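N-acylhomoserine lactone dependent regulatory protein (Burkholderia cenocepacia, PDB 5L10) is a LuxR-family transcription factor dependent on N-acylhomoserine lactones, represented here by its autoinducer-binding portion, and probably binds DNA through its remaining part. Local coordinates at the interface of chains A and B. Sequence-based numbering; all coordinates share one arbitrary frame. Chains: chain A/B, N-acylhomoserine lactone dependent regulatory protein.

Contacts 1, 2 and 3 are patches of one two-fold symmetric interface between two copies of the autoinducer-binding portion, built around helix 143-169 of each chain. The C-alpha centres of contacts 1 and 2 lie about 8 Å apart, and the two share A:Arg150, A:Ala154 and B:Phe13. Contact 3 is centred about 14 Å from contact 1 and 12 Å from contact 2, sharing A:Ser155 with the latter. It largely repeats the packing of the N-terminal helix with the chains exchanged. LuxR-type regulators commonly work as dimers, so this pairing may be the functional one, though the coordinates alone do not prove it.

Contact 1: the interface of chains A and B. Residues chain A 89, 91, 120, 150, 154, 157; chain B 13, 158, 162-163.
Backbone torsions place A:Arg150, A:Ala154 and A:Ser157 in helix 143-169 and A:His120 in extended strand 116-123, while A:Pro89 and A:Pro91 lie in loop. Against this surface chain B sets the same long helix, with B:His158 at the centre, and B:Phe13 of helix 3-17. The imidazole of B:His158 turns its CE1 rim toward one face of the A:His120 ring; the planes stand 60° apart with centroids 4.4 Å from each other, an edge-to-face pair whose exact closeness at CE1 is doubtful in a 2.75 Å model. With CG anti to the backbone N (chi1 171°), B:His158 is carried to A:Ala154, A:His120 and A:Pro91. CA of A:Ala154 stands 3.8 Å above one face of the B:His158 ring, offset toward the rim, and its methyl CB comes 3.3 Å from CD2. A:Pro91 points toward B:His158 from the other chain, its CG 3.8 Å from NE2 at the rim of the ring. Next to the imidazole, B:Phe13 also meets the A:Ala154 methyl, its CZ 3.6 Å from CB, and its CD1 lies 3.9 Å from the CB of A:Arg150. At the margin, the methyl CB of B:Ala162 sits 3.5 Å from the carbonyl O of A:Pro89.

Contact 2: the interface of chains A and B. Residues chain A 150-152, 154-155; chain B 6, 9, 13, 155.
Helix 143-169 of chain A meets two helices of chain B here: the N-terminal helix 3-17, through B:Leu6, B:Leu9 and B:Phe13, and the partner's own 143-169 helix, through B:Ser155. A:Ala151 is the centre of the patch, with 54 Å² of its surface hidden by chain B. Its small side chain probably lets the B:Phe13 ring come close to the helix backbone: the A:Ala151 CA stands 3.8 Å above one face of that ring, displaced toward the rim near CE2. The methyl CB of A:Ala151 reaches the same rim, 3.8 Å from CD2 of B:Phe13, and also meets the CB of B:Leu9 at 3.6 Å. The methyl thus rests against neighbouring residues of helix 3-17, the B:Phe13 ring and the base of B:Leu9, while A:Arg150 and A:Ala154 continue the apolar surface along the ring. Farther out, A:Pro152 and B:Leu6 cross at about a right angle, a loose contact (B:Leu6 CD1 to A:Pro152 CG 4.2 Å), and uncertain since B:Leu6 is poorly ordered. A polar link is made by B:Ser155, whose OG, anti to its own carbonyl carbon (chi1 -61°), is turned toward chain A and donates to the backbone carbonyl of A:Ala151. The hydroxyl lies above the carbonyl plane, 41° out of it, with a C=O...OG angle of 128°. The bond measures 2.8 Å from B:Ser155 OG to A:Ala151 O.

Contact 3: the interface of chains A and B. Residues chain A 13-14, 17, 155, 158, 163; chain B 150-151, 154.
Helix 3-16 of chain A, with A:Gln17 after it, and helix 143-169 of chain A pack against helix 143-169 of chain B, part of the helix-to-helix packing of the two-fold interface, plausibly the dimer interface of this LuxR-family domain. Chain A hides 89 Å² of B:Arg150. Its chain, extended from CG to NE, carries the guanidinium face to face with the A:Gln17 amide; the planes lie 14° apart and stack, A:Gln17 CD 3.5 Å from B:Arg150 CZ. A bend at chi2 (-54°) brings the amide over that face. The approach of A:Gln17 NE2 to B:Arg150 NE, 3.0 Å, belongs to the stack and is not a hydrogen bond; NE2 instead donates to A:Tyr163 OH at 2.8 Å, nearly in the amide plane, which should help fix the amide's rotation. B:Arg150 NH1 forms a long salt bridge with OD1 of poorly ordered A:Asp14, at 3.5 Å. Nearer the arginine backbone, CB rests 3.9 Å from CD1 of A:Phe13, whose CZ touches B:Ala154 CB at 3.6 Å. That methyl also covers a face of the A:His158 imidazole (CH-pi). A:Ser155 OG, anti to N (chi1 -178°) unlike B:Ser155, bonds weakly to B:Ala151 O at 3.5 Å, longer than its twin. The site thus joins chain A's first and last helices to chain B's last.

Contact 1: the interface of chains A and B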
# COMPACT_ATOMS: atom_id res chain seq x y z
N PRO A 89 -8.91 4.62 -4.96
CA PRO A 89 -7.66 4.17 -4.32
C PRO A 89 -7.26 4.92 -3.06
O PRO A 89 -6.39 4.43 -2.34
CB PRO A 89 -6.60 4.40 -5.42
CG PRO A 89 -7.34 4.98 -6.62
CD PRO A 89 -8.65 5.49 -6.11
N PRO A 91 -7.51 6.81 0.81
CA PRO A 91 -8.14 6.46 2.09
C PRO A 91 -9.42 7.24 2.32
O PRO A 91 -9.60 8.35 1.82
CB PRO A 91 -7.07 6.83 3.13
CG PRO A 91 -5.79 6.90 2.37
CD PRO A 91 -6.17 7.39 1.00
N HIS A 120 -8.81 2.16 4.42
CA HIS A 120 -8.16 2.07 3.12
C HIS A 120 -8.26 0.65 2.57
O HIS A 120 -8.01 -0.33 3.29
CB HIS A 120 -6.69 2.48 3.18
CG HIS A 120 -5.99 2.36 1.87
ND1 HIS A 120 -6.00 3.37 0.92
CD2 HIS A 120 -5.30 1.34 1.31
CE1 HIS A 120 -5.33 2.98 -0.14
NE2 HIS A 120 -4.88 1.75 0.07
N ARG A 150 -1.12 11.14 7.59
CA ARG A 150 -1.24 10.49 6.28
C ARG A 150 -0.12 9.50 6.05
O ARG A 150 -0.36 8.32 5.77
CB ARG A 150 -1.27 11.54 5.17
CG ARG A 150 -2.63 12.15 4.95
CD ARG A 150 -2.75 12.78 3.58
NE ARG A 150 -4.07 13.36 3.38
CZ ARG A 150 -4.37 14.63 3.64
NH1 ARG A 150 -3.44 15.45 4.10
NH2 ARG A 150 -5.60 15.07 3.43
N ALA A 154 -0.56 5.53 5.90
CA ALA A 154 -0.16 4.89 4.65
C ALA A 154 0.78 3.73 4.91
O ALA A 154 0.63 2.64 4.33
CB ALA A 154 0.49 5.92 3.73
N SER A 157 -1.12 0.90 6.27
CA SER A 157 -2.00 0.35 5.24
C SER A 157 -1.24 -0.57 4.30
O SER A 157 -1.72 -1.66 3.97
CB SER A 157 -2.66 1.49 4.47
OG SER A 157 -3.47 0.98 3.44
N PHE B 13 3.14 13.96 1.10
CA PHE B 13 1.70 13.68 1.12
C PHE B 13 0.88 14.96 1.05
O PHE B 13 -0.24 14.93 0.51
CB PHE B 13 1.35 12.88 2.37
CG PHE B 13 1.49 11.39 2.19
CD1 PHE B 13 0.41 10.63 1.79
CD2 PHE B 13 2.71 10.76 2.39
CE1 PHE B 13 0.53 9.26 1.60
CE2 PHE B 13 2.84 9.40 2.20
CZ PHE B 13 1.75 8.64 1.81
N HIS B 158 2.37 3.11 -0.95
CA HIS B 158 0.98 3.54 -0.83
C HIS B 158 0.74 4.82 -1.61
O HIS B 158 -0.25 4.94 -2.33
CB HIS B 158 0.61 3.73 0.64
CG HIS B 158 -0.73 4.37 0.84
ND1 HIS B 158 -1.89 3.64 0.99
CD2 HIS B 158 -1.10 5.67 0.91
CE1 HIS B 158 -2.91 4.46 1.15
NE2 HIS B 158 -2.46 5.70 1.10
N ALA B 162 -1.81 4.91 -4.79
CA ALA B 162 -3.07 5.61 -4.53
C ALA B 162 -3.21 6.93 -5.27
O ALA B 162 -4.33 7.33 -5.58
CB ALA B 162 -3.24 5.87 -3.03
N TYR B 163 -2.10 7.61 -5.55
CA TYR B 163 -2.14 8.93 -6.17
C TYR B 163 -1.57 8.98 -7.57
O TYR B 163 -2.03 9.78 -8.39
CB TYR B 163 -1.39 9.95 -5.30
CG TYR B 163 -1.98 10.15 -3.92
CD1 TYR B 163 -2.87 11.18 -3.66
CD2 TYR B 163 -1.64 9.30 -2.88
CE1 TYR B 163 -3.41 11.36 -2.40
CE2 TYR B 163 -2.17 9.47 -1.62
CZ TYR B 163 -3.05 10.50 -1.38
OH TYR B 163 -3.59 10.68 -0.12

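Contact 2: the interface of chains A and B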
# COMPACT_ATOMS: atom_id res chain seq x y z
N ARG A 150 -1.12 11.14 7.59
CA ARG A 150 -1.24 10.49 6.28
C ARG A 150 -0.12 9.50 6.05
O ARG A 150 -0.36 8.32 5.77
CB ARG A 150 -1.27 11.54 5.17
CG ARG A 150 -2.63 12.15 4.95
CD ARG A 150 -2.75 12.78 3.58
NE ARG A 150 -4.07 13.36 3.38
CZ ARG A 150 -4.37 14.63 3.64
NH1 ARG A 150 -3.44 15.45 4.10
NH2 ARG A 150 -5.60 15.07 3.43
N ALA A 151 1.13 9.96 6.15
CA ALA A 151 2.27 9.07 5.94
C ALA A 151 2.29 7.89 6.90
O ALA A 151 2.49 6.75 6.43
CB ALA A 151 3.57 9.88 6.02
N PRO A 152 2.11 8.05 8.22
CA PRO A 152 2.09 6.86 9.08
C PRO A 152 0.95 5.90 8.77
O PRO A 152 1.16 4.69 8.73
CB PRO A 152 1.96 7.45 10.49
CG PRO A 152 2.51 8.82 10.37
CD PRO A 152 2.08 9.29 9.02
N ALA A 154 -0.56 5.53 5.90
CA ALA A 154 -0.16 4.89 4.65
C ALA A 154 0.78 3.73 4.91
O ALA A 154 0.63 2.64 4.33
CB ALA A 154 0.49 5.92 3.73
N SER A 155 1.77 3.95 5.77
CA SER A 155 2.70 2.89 6.14
C SER A 155 1.95 1.67 6.68
O SER A 155 2.15 0.55 6.20
CB SER A 155 3.70 3.43 7.17
OG SER A 155 4.64 2.45 7.53
N LEU B 6 10.02 11.48 8.62
CA LEU B 6 8.60 11.75 8.80
C LEU B 6 8.20 13.08 8.16
O LEU B 6 7.08 13.21 7.64
CB LEU B 6 8.24 11.75 10.29
CG LEU B 6 6.80 11.36 10.57
CD1 LEU B 6 6.51 9.98 9.99
CD2 LEU B 6 6.52 11.38 12.06
N LEU B 9 8.24 12.60 4.26
CA LEU B 9 6.99 12.03 3.77
C LEU B 9 5.82 12.98 3.98
O LEU B 9 4.90 13.02 3.16
CB LEU B 9 6.72 10.69 4.44
CG LEU B 9 7.75 9.59 4.18
CD1 LEU B 9 7.46 8.38 5.05
CD2 LEU B 9 7.77 9.21 2.71
N PHE B 13 3.14 13.96 1.10
CA PHE B 13 1.70 13.68 1.12
C PHE B 13 0.88 14.96 1.05
O PHE B 13 -0.24 14.93 0.51
CB PHE B 13 1.35 12.88 2.37
CG PHE B 13 1.49 11.39 2.19
CD1 PHE B 13 0.41 10.63 1.79
CD2 PHE B 13 2.71 10.76 2.39
CE1 PHE B 13 0.53 9.26 1.60
CE2 PHE B 13 2.84 9.40 2.20
CZ PHE B 13 1.75 8.64 1.81
N SER B 155 5.22 3.90 2.87
CA SER B 155 4.42 5.09 2.60
C SER B 155 4.54 5.51 1.15
O SER B 155 3.54 5.91 0.53
CB SER B 155 4.86 6.23 3.52
OG SER B 155 4.66 5.90 4.88

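Contact 3: the interface of chains A and B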
# COMPACT_ATOMS: atom_id res chain seq x y z
N PHE A 13 7.32 -2.79 11.64
CA PHE A 13 7.79 -3.49 10.45
C PHE A 13 8.83 -4.55 10.79
O PHE A 13 8.91 -5.57 10.11
CB PHE A 13 8.34 -2.49 9.44
CG PHE A 13 7.27 -1.89 8.57
CD1 PHE A 13 7.01 -2.41 7.31
CD2 PHE A 13 6.50 -0.84 9.03
CE1 PHE A 13 6.01 -1.87 6.52
CE2 PHE A 13 5.50 -0.30 8.25
CZ PHE A 13 5.26 -0.82 6.99
N ASP A 14 9.63 -4.33 11.84
CA ASP A 14 10.55 -5.38 12.26
C ASP A 14 9.79 -6.58 12.81
O ASP A 14 10.15 -7.73 12.53
CB ASP A 14 11.54 -4.84 13.29
CG ASP A 14 12.84 -4.39 12.66
OD1 ASP A 14 12.83 -4.01 11.47
OD2 ASP A 14 13.88 -4.43 13.35
N GLN A 17 8.50 -8.79 10.06
CA GLN A 17 9.47 -9.68 9.43
C GLN A 17 9.59 -11.02 10.13
O GLN A 17 10.17 -11.95 9.56
CB GLN A 17 10.85 -9.01 9.38
CG GLN A 17 10.88 -7.68 8.65
CD GLN A 17 10.31 -7.77 7.25
OE1 GLN A 17 10.58 -8.72 6.51
NE2 GLN A 17 9.51 -6.77 6.87
N SER A 155 1.77 3.95 5.77
CA SER A 155 2.70 2.89 6.14
C SER A 155 1.95 1.67 6.68
O SER A 155 2.15 0.55 6.20
CB SER A 155 3.70 3.43 7.17
OG SER A 155 4.64 2.45 7.53
N HIS A 158 -0.06 -0.15 3.86
CA HIS A 158 0.80 -1.03 3.07
C HIS A 158 1.15 -2.28 3.86
O HIS A 158 1.18 -3.38 3.30
CB HIS A 158 2.06 -0.28 2.64
CG HIS A 158 3.15 -1.18 2.13
ND1 HIS A 158 3.98 -1.90 2.97
CD2 HIS A 158 3.56 -1.46 0.87
CE1 HIS A 158 4.84 -2.59 2.25
NE2 HIS A 158 4.62 -2.34 0.97
N TYR A 163 1.45 -7.86 4.58
CA TYR A 163 1.83 -8.84 5.59
C TYR A 163 0.65 -9.56 6.23
O TYR A 163 0.84 -10.67 6.73
CB TYR A 163 2.66 -8.18 6.69
CG TYR A 163 3.99 -7.64 6.22
CD1 TYR A 163 5.13 -8.44 6.23
CD2 TYR A 163 4.10 -6.34 5.75
CE1 TYR A 163 6.35 -7.95 5.80
CE2 TYR A 163 5.32 -5.84 5.32
CZ TYR A 163 6.43 -6.65 5.34
OH TYR A 163 7.64 -6.16 4.91
N ARG B 150 12.02 0.57 5.64
CA ARG B 150 10.77 -0.13 5.36
C ARG B 150 9.57 0.80 5.52
O ARG B 150 8.78 0.98 4.58
CB ARG B 150 10.62 -1.35 6.26
CG ARG B 150 11.49 -2.51 5.87
CD ARG B 150 10.93 -3.82 6.40
NE ARG B 150 11.81 -4.93 6.09
CZ ARG B 150 12.81 -5.33 6.87
NH1 ARG B 150 13.04 -4.70 8.01
NH2 ARG B 150 13.57 -6.36 6.51
N ALA B 151 9.40 1.37 6.71
CA ALA B 151 8.25 2.24 6.94
C ALA B 151 8.20 3.41 5.97
O ALA B 151 7.12 3.66 5.41
CB ALA B 151 8.23 2.69 8.40
N ALA B 154 7.28 1.99 2.50
CA ALA B 154 5.88 1.57 2.50
C ALA B 154 4.96 2.76 2.22
O ALA B 154 4.02 2.65 1.42
CB ALA B 154 5.53 0.91 3.83